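Local coordinates for protein (adenylosuccinate lyase) (Thermotoga maritima, PDB 1C3C) that catalyses the release of fumarate from adenylosuccinate and probably also from SAICAR, giving AMP and AICAR in de novo purine biosynthesis, at residues Leu27-Arg31 and Thr44-Arg48; Tyr130-Thr135 and Val335-Lys341. All blocks are in the same frame, centred on the assembly; numbering follows the deposited sequence.

Contact 1 of 2, residues Leu27-Arg31 and Thr44-Arg48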
loop_
_atom_site.group_PDB
_atom_site.type_symbol
_atom_site.label_atom_id
_atom_site.label_comp_id
_atom_site.label_asym_id
_atom_site.label_seq_id
_atom_site.Cartn_x
_atom_site.Cartn_y
_atom_site.Cartn_z
ATOM N N LEU A 27 -2.175 -24.849 -29.922
ATOM C CA LEU A 27 -2.749 -25.093 -31.252
ATOM C C LEU A 27 -2.533 -23.917 -32.193
ATOM O O LEU A 27 -2.449 -24.071 -33.409
ATOM C CB LEU A 27 -4.245 -25.425 -31.174
ATOM C CG LEU A 27 -4.517 -26.840 -30.601
ATOM C CD1 LEU A 27 -5.983 -27.000 -30.245
ATOM C CD2 LEU A 27 -4.057 -27.881 -31.627
ATOM N N ALA A 28 -2.494 -22.684 -31.665
ATOM C CA ALA A 28 -2.148 -21.538 -32.509
ATOM C C ALA A 28 -0.714 -21.682 -33.009
ATOM O O ALA A 28 -0.390 -21.340 -34.156
ATOM C CB ALA A 28 -2.344 -20.211 -31.748
ATOM N N VAL A 29 0.179 -22.180 -32.142
ATOM C CA VAL A 29 1.585 -22.325 -32.548
ATOM C C VAL A 29 1.703 -23.445 -33.589
ATOM O O VAL A 29 2.448 -23.271 -34.582
ATOM C CB VAL A 29 2.467 -22.614 -31.316
ATOM C CG1 VAL A 29 3.908 -23.000 -31.689
ATOM C CG2 VAL A 29 2.516 -21.371 -30.401
ATOM N N THR A 30 1.036 -24.588 -33.349
ATOM C CA THR A 30 1.176 -25.657 -34.372
ATOM C C THR A 30 0.579 -25.179 -35.686
ATOM O O THR A 30 1.101 -25.467 -36.769
ATOM C CB THR A 30 0.547 -27.015 -33.976
ATOM O OG1 THR A 30 -0.845 -26.875 -33.767
ATOM C CG2 THR A 30 1.201 -27.566 -32.703
ATOM N N ARG A 31 -0.542 -24.441 -35.642
ATOM C CA ARG A 31 -1.134 -23.914 -36.863
ATOM C C ARG A 31 -0.139 -23.026 -37.609
ATOM O O ARG A 31 -0.002 -23.122 -38.844
ATOM C CB ARG A 31 -2.440 -23.162 -36.586
ATOM C CG ARG A 31 -3.079 -22.617 -37.852
ATOM C CD ARG A 31 -4.426 -21.944 -37.507
ATOM N NE ARG A 31 -4.878 -21.205 -38.691
ATOM C CZ ARG A 31 -5.875 -20.328 -38.665
ATOM N NH1 ARG A 31 -6.556 -20.110 -37.547
ATOM N NH2 ARG A 31 -6.207 -19.665 -39.777
ATOM N N THR A 44 -2.201 -30.007 -37.141
ATOM C CA THR A 44 -2.969 -29.176 -36.210
ATOM C C THR A 44 -4.370 -29.768 -36.031
ATOM O O THR A 44 -4.855 -29.906 -34.926
ATOM C CB THR A 44 -3.052 -27.730 -36.717
ATOM O OG1 THR A 44 -1.702 -27.172 -36.712
ATOM C CG2 THR A 44 -3.880 -26.851 -35.778
ATOM N N GLU A 45 -4.955 -30.190 -37.159
ATOM C CA GLU A 45 -6.313 -30.760 -37.063
ATOM C C GLU A 45 -6.300 -32.030 -36.232
ATOM O O GLU A 45 -7.243 -32.250 -35.434
ATOM C CB GLU A 45 -6.827 -30.948 -38.494
ATOM C CG GLU A 45 -8.249 -31.551 -38.511
ATOM N N ARG A 46 -5.269 -32.874 -36.406
ATOM C CA ARG A 46 -5.244 -34.123 -35.622
ATOM C C ARG A 46 -5.093 -33.866 -34.139
ATOM O O ARG A 46 -5.713 -34.501 -33.264
ATOM C CB ARG A 46 -4.082 -35.033 -36.107
ATOM C CG ARG A 46 -4.362 -35.563 -37.534
ATOM C CD ARG A 46 -3.383 -36.690 -37.843
ATOM N NE ARG A 46 -1.985 -36.294 -37.770
ATOM C CZ ARG A 46 -1.231 -35.972 -38.823
ATOM N NH1 ARG A 46 0.061 -35.655 -38.628
ATOM N NH2 ARG A 46 -1.762 -35.980 -40.032
ATOM N N ILE A 47 -4.169 -32.930 -33.799
ATOM C CA ILE A 47 -4.001 -32.613 -32.382
ATOM C C ILE A 47 -5.282 -32.040 -31.787
ATOM O O ILE A 47 -5.784 -32.404 -30.715
ATOM C CB ILE A 47 -2.812 -31.648 -32.183
ATOM C CG1 ILE A 47 -1.499 -32.356 -32.586
ATOM C CG2 ILE A 47 -2.759 -31.190 -30.718
ATOM C CD1 ILE A 47 -0.283 -31.442 -32.428
ATOM N N ARG A 48 -5.936 -31.145 -32.540
ATOM C CA ARG A 48 -7.233 -30.599 -32.155
ATOM C C ARG A 48 -8.274 -31.694 -31.885
ATOM O O ARG A 48 -9.012 -31.619 -30.874
ATOM C CB ARG A 48 -7.753 -29.633 -33.232
ATOM C CG ARG A 48 -9.060 -28.979 -32.741
ATOM C CD ARG A 48 -9.519 -27.856 -33.653
ATOM N NE ARG A 48 -8.618 -26.704 -33.596
ATOM C CZ ARG A 48 -7.839 -26.319 -34.607
ATOM N NH1 ARG A 48 -7.833 -26.977 -35.765
ATOM N NH2 ARG A 48 -7.076 -25.248 -34.435
#
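The flat guanidinium of Arg48 is met obliquely by Leu27, with CD1 of Leu27 4.3 Å from NE of Arg48. The setting is a helical hairpin: helix 15-35 and helix 43-50 run antiparallel, the short segments at 159° with their axes 9.8 Å apart. Leu27 points toward the second helix; it and Ile47 lie alongside each other, running in opposite senses, and its CD2 methyl rests 3.7 Å from CG2 of Ile47, while the same methyl also reaches the backbone of Arg48. One turn on, Thr30 and Ile47 meet tip to tip, CG2 of Thr30 lying 4.2 Å from CD1 of Ile47.

Beside this apolar patch two threonine hydroxyls are hydrogen-bonded at a slant, OG1 of Thr30 and OG1 of Thr44 standing 3.1 Å apart. With Thr30 OG1 lodged between the backbone N and the carbonyl carbon (chi1 61°), the carbonyl O of Leu27 at 3.3 Å is a weak, competing acceptor for the Thr30 proton. Thr44 OG1 is also hydrogen-bonded to Glu34, one turn further along helix 15-35, and its CG2 methyl touches CB of Arg31. The extended Arg31 chain leads off to a salt bridge with Glu35 and a cation-pi contact with Tyr200.

Apolar packing of Leu27 on Ile47 is thus joined by polar links through Thr44 OG1, which ties helix 43-50 to two successive turns of helix 15-35. Arg31 NH1 and Arg48 NH2 lie 6.0 Å apart, and Glu35 probably eases any mutual repulsion.

Contact 2 of 2, residues Tyr130-Thr135 and Val335-Lys341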
loop_
_atom_site.group_PDB
_atom_site.type_symbol
_atom_site.label_atom_id
_atom_site.label_comp_id
_atom_site.label_asym_id
_atom_site.label_seq_id
_atom_site.Cartn_x
_atom_site.Cartn_y
_atom_site.Cartn_z
ATOM N N TYR A 130 -33.805 12.541 -12.815
ATOM C CA TYR A 130 -33.834 13.558 -11.761
ATOM C C TYR A 130 -33.113 14.821 -12.174
ATOM O O TYR A 130 -32.581 15.600 -11.347
ATOM C CB TYR A 130 -33.144 12.950 -10.479
ATOM C CG TYR A 130 -33.924 11.696 -10.068
ATOM C CD1 TYR A 130 -33.399 10.436 -10.304
ATOM C CD2 TYR A 130 -35.207 11.809 -9.537
ATOM C CE1 TYR A 130 -34.119 9.287 -9.981
ATOM C CE2 TYR A 130 -35.935 10.666 -9.213
ATOM C CZ TYR A 130 -35.376 9.424 -9.439
ATOM O OH TYR A 130 -36.092 8.272 -9.128
ATOM N N LYS A 131 -33.128 15.125 -13.479
ATOM C CA LYS A 131 -32.320 16.221 -14.015
ATOM C C LYS A 131 -32.570 17.560 -13.320
ATOM O O LYS A 131 -31.600 18.309 -13.084
ATOM C CB LYS A 131 -32.721 16.376 -15.500
ATOM C CG LYS A 131 -31.873 17.489 -16.135
ATOM C CD LYS A 131 -32.295 17.338 -17.609
ATOM C CE LYS A 131 -31.544 18.202 -18.555
ATOM N NZ LYS A 131 -31.579 17.687 -19.976
ATOM N N HIS A 132 -33.824 17.849 -12.996
ATOM C CA HIS A 132 -34.179 19.111 -12.381
ATOM C C HIS A 132 -34.618 18.948 -10.924
ATOM O O HIS A 132 -35.225 19.855 -10.350
ATOM C CB HIS A 132 -35.272 19.822 -13.196
ATOM C CG HIS A 132 -34.848 20.112 -14.616
ATOM N ND1 HIS A 132 -33.665 20.790 -14.872
ATOM C CD2 HIS A 132 -35.392 19.916 -15.820
ATOM C CE1 HIS A 132 -33.496 20.961 -16.183
ATOM N NE2 HIS A 132 -34.523 20.412 -16.772
ATOM N N THR A 133 -34.382 17.795 -10.315
ATOM C CA THR A 133 -34.785 17.563 -8.918
ATOM C C THR A 133 -33.906 18.325 -7.950
ATOM O O THR A 133 -32.693 18.028 -7.869
ATOM C CB THR A 133 -34.604 16.046 -8.645
ATOM O OG1 THR A 133 -35.447 15.372 -9.597
ATOM C CG2 THR A 133 -34.934 15.663 -7.221
ATOM N N PRO A 134 -34.461 19.245 -7.173
ATOM C CA PRO A 134 -33.640 20.090 -6.300
ATOM C C PRO A 134 -33.126 19.265 -5.124
ATOM O O PRO A 134 -33.867 18.458 -4.560
ATOM C CB PRO A 134 -34.552 21.232 -5.816
ATOM C CG PRO A 134 -35.754 21.154 -6.675
ATOM C CD PRO A 134 -35.837 19.782 -7.333
ATOM N N THR A 135 -31.884 19.509 -4.740
ATOM C CA THR A 135 -31.295 18.916 -3.538
ATOM C C THR A 135 -30.251 19.897 -3.004
ATOM O O THR A 135 -29.841 20.841 -3.692
ATOM C CB THR A 135 -30.683 17.544 -3.900
ATOM O OG1 THR A 135 -30.314 16.810 -2.722
ATOM C CG2 THR A 135 -29.398 17.707 -4.708
ATOM N N VAL A 335 -35.533 7.041 -4.606
ATOM C CA VAL A 335 -35.052 8.421 -4.545
ATOM C C VAL A 335 -36.203 9.253 -3.953
ATOM O O VAL A 335 -37.285 9.278 -4.547
ATOM C CB VAL A 335 -34.650 8.951 -5.928
ATOM C CG1 VAL A 335 -34.287 10.415 -5.894
ATOM C CG2 VAL A 335 -33.422 8.137 -6.420
ATOM N N ASN A 336 -35.971 9.860 -2.804
ATOM C CA ASN A 336 -37.050 10.538 -2.080
ATOM C C ASN A 336 -37.021 12.038 -2.445
ATOM O O ASN A 336 -36.423 12.857 -1.737
ATOM C CB ASN A 336 -36.842 10.295 -0.583
ATOM C CG ASN A 336 -36.966 8.807 -0.234
ATOM O OD1 ASN A 336 -37.781 8.088 -0.854
ATOM N ND2 ASN A 336 -36.187 8.301 0.731
ATOM N N GLU A 337 -37.708 12.389 -3.541
ATOM C CA GLU A 337 -37.524 13.751 -4.066
ATOM C C GLU A 337 -38.080 14.776 -3.090
ATOM O O GLU A 337 -37.567 15.905 -2.885
ATOM C CB GLU A 337 -38.240 13.889 -5.418
ATOM C CG GLU A 337 -37.573 13.043 -6.527
ATOM C CD GLU A 337 -38.219 13.416 -7.864
ATOM O OE1 GLU A 337 -37.903 14.432 -8.512
ATOM O OE2 GLU A 337 -39.090 12.643 -8.269
ATOM N N GLU A 338 -39.227 14.428 -2.458
ATOM C CA GLU A 338 -39.814 15.436 -1.567
ATOM C C GLU A 338 -38.898 15.712 -0.369
ATOM O O GLU A 338 -38.708 16.843 0.102
ATOM C CB GLU A 338 -41.219 15.039 -1.090
ATOM C CG GLU A 338 -41.815 16.178 -0.252
ATOM C CD GLU A 338 -41.630 17.587 -0.794
ATOM O OE1 GLU A 338 -40.967 18.436 -0.112
ATOM O OE2 GLU A 338 -42.144 17.875 -1.924
ATOM N N ARG A 339 -38.304 14.639 0.163
ATOM C CA ARG A 339 -37.349 14.833 1.251
ATOM C C ARG A 339 -36.145 15.641 0.837
ATOM O O ARG A 339 -35.648 16.510 1.579
ATOM C CB ARG A 339 -36.936 13.438 1.803
ATOM C CG ARG A 339 -35.956 13.559 2.956
ATOM C CD ARG A 339 -36.714 14.059 4.211
ATOM N NE ARG A 339 -35.694 14.072 5.244
ATOM C CZ ARG A 339 -35.828 13.724 6.518
ATOM N NH1 ARG A 339 -37.013 13.353 6.986
ATOM N NH2 ARG A 339 -34.747 13.815 7.271
ATOM N N MET A 340 -35.609 15.411 -0.362
ATOM C CA MET A 340 -34.500 16.217 -0.867
ATOM C C MET A 340 -34.854 17.708 -0.891
ATOM O O MET A 340 -34.041 18.561 -0.515
ATOM C CB MET A 340 -34.104 15.774 -2.282
ATOM C CG MET A 340 -33.452 14.393 -2.366
ATOM S SD MET A 340 -33.072 13.873 -4.139
ATOM C CE MET A 340 -32.047 12.426 -3.726
ATOM N N LYS A 341 -36.081 18.004 -1.368
ATOM C CA LYS A 341 -36.491 19.399 -1.441
ATOM C C LYS A 341 -36.622 19.992 -0.047
ATOM O O LYS A 341 -36.213 21.115 0.253
ATOM C CB LYS A 341 -37.827 19.489 -2.214
ATOM C CG LYS A 341 -38.184 20.954 -2.457
ATOM C CD LYS A 341 -39.521 20.991 -3.228
ATOM C CE LYS A 341 -39.808 22.469 -3.543
ATOM N NZ LYS A 341 -40.903 22.527 -4.573
HETATM O O HOH W 1 -38.203 8.606 -7.386
HETATM O O HOH W 2 -36.507 17.551 -4.875
HETATM O O HOH W 3 -31.454 17.687 -0.359
#
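Thr133 OG1 donates a hydrogen bond of 2.8 Å to Glu337 OE1, meeting the carboxylate from above, 38° out of its plane. Thr133 closes a type I beta turn that begins at Tyr130 and links helix 93-129 to strand 134-139; Glu337 stands in the first turn of helix 337-344, so the bond ties a beta turn to a helix start. Glu337 CG sits beside the backbone N (chi1 -68°) and the chain then runs extended, which carries the carboxylate across Thr133 at about a right angle and up to the edge of the Tyr130 ring. There Glu337 CD lies 3.8 Å from Tyr130 CD2, the carboxylate and ring planes being 80° apart.

Val335 covers one face of the same ring: its CG1 makes a CH-pi contact, 3.9 Å from the centroid and shifted toward the rim. A water joins Tyr130 OH to Val335 O. Replacing Tyr130 by alanine would probably leave Val335 without its aromatic partner, cost the water one of its two anchors and open a gap beside the Glu337 carboxylate.

Further along, Met340 SD lies 4.0 Å from Thr133 CG2, and Phe149 of helix 149-173 touches both residues. A second water donates to Pro134 O and Glu337 O, and a third accepts from Thr135 OG1 at 2.8 Å while donating to Met340 O at 2.7 Å.

How the contacts relate
The two contacts follow one another along the chain, contact 1 closing before contact 2 opens, and they lie on opposite sides of the chain's centre, with their own centres about 61 Å apart and their nearest atoms about 49 Å apart. They share no helix or strand. Contact 1 is local, pairing helices 15-35 and 43-50 near the N-terminus of the chain. Contact 2 brings the chain just after the long helix 93-129 against the helix that soon follows the long helix 303-332. Their separation fits an elongated, largely helical subunit, in which contact 1 belongs to a local helical hairpin and contact 2 joins chain segments some 200 residues apart.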